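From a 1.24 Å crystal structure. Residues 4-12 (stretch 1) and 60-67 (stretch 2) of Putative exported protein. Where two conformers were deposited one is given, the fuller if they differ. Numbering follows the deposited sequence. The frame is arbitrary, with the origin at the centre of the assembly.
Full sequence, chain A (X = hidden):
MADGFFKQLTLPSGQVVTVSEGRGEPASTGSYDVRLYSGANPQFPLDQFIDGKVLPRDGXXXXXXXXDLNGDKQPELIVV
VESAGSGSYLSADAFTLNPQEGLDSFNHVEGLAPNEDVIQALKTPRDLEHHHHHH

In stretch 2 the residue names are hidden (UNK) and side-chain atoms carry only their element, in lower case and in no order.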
# COMPACT_ATOMS: atom_id res chain seq x y z
N GLY A 4 -6.98 -5.41 -11.56
CA GLY A 4 -5.63 -5.69 -11.10
C GLY A 4 -4.57 -5.06 -12.00
O GLY A 4 -4.67 -5.09 -13.22
N PHE A 5 -3.55 -4.49 -11.37
CA PHE A 5 -2.49 -3.78 -12.08
C PHE A 5 -1.81 -4.68 -13.10
O PHE A 5 -1.47 -5.80 -12.79
CB PHE A 5 -1.46 -3.30 -11.07
CG PHE A 5 -0.38 -2.47 -11.65
CD1 PHE A 5 -0.44 -1.08 -11.59
CD2 PHE A 5 0.72 -3.06 -12.25
CE1 PHE A 5 0.56 -0.32 -12.12
CE2 PHE A 5 1.73 -2.30 -12.78
CZ PHE A 5 1.65 -0.92 -12.72
N PHE A 6 -1.64 -4.17 -14.32
CA PHE A 6 -0.81 -4.80 -15.34
C PHE A 6 -0.15 -3.71 -16.18
O PHE A 6 -0.83 -2.80 -16.65
CB PHE A 6 -1.63 -5.71 -16.25
CG PHE A 6 -0.84 -6.27 -17.41
CD1 PHE A 6 -0.01 -7.36 -17.24
CD2 PHE A 6 -0.93 -5.68 -18.65
CE1 PHE A 6 0.71 -7.86 -18.31
CE2 PHE A 6 -0.20 -6.17 -19.71
CZ PHE A 6 0.61 -7.26 -19.53
N LYS A 7 1.16 -3.81 -16.37
CA LYS A 7 1.86 -2.89 -17.26
C LYS A 7 3.00 -3.59 -17.94
O LYS A 7 3.69 -4.39 -17.34
CB LYS A 7 2.39 -1.69 -16.48
CG LYS A 7 2.94 -0.55 -17.34
CD LYS A 7 3.05 0.75 -16.53
CE LYS A 7 3.68 1.88 -17.34
NZ LYS A 7 2.81 2.32 -18.46
N GLN A 8 3.19 -3.24 -19.20
CA GLN A 8 4.26 -3.76 -20.02
C GLN A 8 5.19 -2.61 -20.42
O GLN A 8 4.71 -1.54 -20.80
CB GLN A 8 3.65 -4.37 -21.27
CG GLN A 8 4.66 -4.95 -22.23
CD GLN A 8 4.00 -5.49 -23.47
OE1 GLN A 8 2.99 -6.19 -23.38
NE2 GLN A 8 4.55 -5.16 -24.64
N LEU A 9 6.50 -2.83 -20.31
CA LEU A 9 7.52 -1.84 -20.64
C LEU A 9 8.60 -2.46 -21.52
O LEU A 9 9.03 -3.58 -21.27
CB LEU A 9 8.21 -1.30 -19.39
CG LEU A 9 7.37 -0.48 -18.42
CD1 LEU A 9 8.18 -0.19 -17.15
CD2 LEU A 9 6.93 0.80 -19.07
N THR A 10 9.07 -1.70 -22.50
CA THR A 10 10.23 -2.09 -23.28
C THR A 10 11.47 -1.45 -22.68
O THR A 10 11.52 -0.23 -22.48
CB THR A 10 10.09 -1.65 -24.73
OG1 THR A 10 8.94 -2.29 -25.28
CG2 THR A 10 11.32 -2.04 -25.53
N LEU A 11 12.49 -2.25 -22.42
CA LEU A 11 13.75 -1.78 -21.89
C LEU A 11 14.63 -1.28 -23.05
O LEU A 11 14.44 -1.69 -24.20
CB LEU A 11 14.49 -2.89 -21.17
CG LEU A 11 14.19 -3.36 -19.74
CD1 LEU A 11 13.28 -2.39 -19.01
CD2 LEU A 11 13.69 -4.75 -19.69
N PRO A 12 15.61 -0.42 -22.75
CA PRO A 12 16.49 0.07 -23.83
C PRO A 12 17.21 -1.07 -24.57
O PRO A 12 17.52 -0.94 -25.75
CB PRO A 12 17.49 0.98 -23.10
CG PRO A 12 16.79 1.42 -21.91
CD PRO A 12 15.87 0.30 -21.49
N UNK A 60 -0.88 -1.33 -2.84
CA UNK A 60 -1.14 -1.36 -4.27
C UNK A 60 0.05 -0.81 -5.05
O UNK A 60 0.71 0.14 -4.60
c UNK A 60 -2.35 -0.50 -4.58
o UNK A 60 -3.41 -0.74 -3.68
N UNK A 61 0.32 -1.35 -6.22
CA UNK A 61 1.38 -0.81 -7.04
C UNK A 61 0.97 0.57 -7.49
O UNK A 61 -0.13 0.77 -8.02
c UNK A 61 1.64 -1.69 -8.25
c UNK A 61 2.48 -4.02 -8.93
c UNK A 61 2.16 -3.07 -7.80
c UNK A 61 2.64 -1.02 -9.19
N UNK A 62 1.86 1.52 -7.25
CA UNK A 62 1.61 2.93 -7.52
C UNK A 62 2.24 3.35 -8.84
O UNK A 62 1.64 4.10 -9.59
c UNK A 62 2.84 6.06 -5.56
c UNK A 62 1.96 5.25 -6.51
c UNK A 62 2.19 3.75 -6.37
n UNK A 62 3.96 8.27 -5.28
c UNK A 62 2.81 7.56 -5.89
N UNK A 63 3.45 2.88 -9.10
CA UNK A 63 4.16 3.27 -10.33
C UNK A 63 5.36 2.36 -10.57
O UNK A 63 5.87 1.72 -9.65
o UNK A 63 6.43 6.99 -8.26
c UNK A 63 5.74 4.99 -9.33
o UNK A 63 6.32 7.03 -10.45
c UNK A 63 6.19 6.44 -9.35
c UNK A 63 4.59 4.73 -10.26
N UNK A 64 5.79 2.33 -11.83
CA UNK A 64 7.00 1.64 -12.24
C UNK A 64 7.97 2.72 -12.70
O UNK A 64 7.58 3.66 -13.39
c UNK A 64 5.50 -1.17 -14.44
c UNK A 64 5.81 -1.15 -11.96
c UNK A 64 6.73 0.71 -13.42
c UNK A 64 5.61 -0.29 -13.21
N UNK A 65 9.24 2.56 -12.33
CA UNK A 65 10.29 3.46 -12.81
C UNK A 65 11.41 2.65 -13.43
O UNK A 65 11.70 1.53 -13.01
n UNK A 65 9.36 7.98 -9.64
c UNK A 65 10.54 5.79 -9.70
c UNK A 65 9.60 6.69 -8.93
c UNK A 65 10.86 4.28 -11.65
c UNK A 65 9.85 5.11 -10.89
N UNK A 66 12.04 3.24 -14.45
CA UNK A 66 13.22 2.68 -15.09
C UNK A 66 14.35 3.67 -14.92
O UNK A 66 14.35 4.75 -15.53
c UNK A 66 12.01 1.33 -16.95
c UNK A 66 11.82 1.28 -18.46
c UNK A 66 12.53 0.00 -16.42
c UNK A 66 12.99 2.44 -16.59
N UNK A 67 15.32 3.32 -14.09
CA UNK A 67 16.39 4.25 -13.73
C UNK A 67 17.64 3.46 -13.41
O UNK A 67 17.55 2.39 -12.81
c UNK A 67 15.30 7.21 -13.66
c UNK A 67 15.98 5.08 -12.52
c UNK A 67 14.85 6.10 -12.73
c UNK A 67 14.40 6.69 -11.40

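Position 60 carries one carbon and then one oxygen, a short hydroxyl side chain that makes no contact with stretch 1; its CA-to-CB bond points sideways. It is Ser60.

At position 61 there are four carbons, forked at the first, with one arm two carbons long. The CA-to-CB bond points toward stretch 1, and the one-carbon arm lies over one face of the Phe5 ring. This beta-branched residue is Ile61. Its CG2 is 3.7 Å from CE1 of Phe5 and lies only 13° off the ring normal, a CH-pi contact.

Position 62 has four carbons in a row ending in nitrogen, its CA-to-CB bond directed away from stretch 1: Lys62. Position 63 has three carbons, the third carrying two oxygens, and also points away: Glu63. Two successive residues thus turn outward, and the phi/psi of Lys62, -99/-41, departs from the extended values of its neighbours. The next inward residue comes three places after Ile61.

Position 64 shows four carbons forked at the second, its CA-to-CB bond pointing toward stretch 1, where the side chain meets Phe5, Lys7 and Leu9. This is Leu64. Its CG lies 4.0 Å from CZ of Phe5, and its CD1 is 3.7 Å from CD of Lys7 and 3.9 Å from CD1 of Leu9. Lys7 offers its aliphatic stem here, while its amine extends further out.

Position 65 is again four carbons in a row ending in nitrogen, facing away: Lys65. Its NZ reaches back to OE2 of Glu63 at 3.3 Å, a salt bridge with a weak hydrogen bond.

Position 66 has four carbons forked at the second and points toward stretch 1, where its carbons meet Leu9 and Leu11: Leu66. Its CG lies 4.1 Å from CD1 of Leu9, and its CD2 is 3.6 Å from CD1 of Leu11, whose CB leaves sideways but whose end comes nearer.

Position 67, also four carbons forked at the second, is out of reach of stretch 1: Leu67.

The two strands run nearly parallel, 6° apart, and no hydrogen bond crosses between the stretches. The contact is therefore side-chain packing, burying 416 Å² in all. Phe5, Lys7 and Leu9 point inward at every second position, and Leu64 and Leu66 do likewise. Leu9 touches Leu64 and Leu66, Leu64 also meets Phe5, and the rule is an apolar row, with the Lys7 stem packing at its margin, while Lys62, Glu63 and Lys65 have CA-to-CB bonds pointing away.

Stretch 2 (60-67) SIKELKLL
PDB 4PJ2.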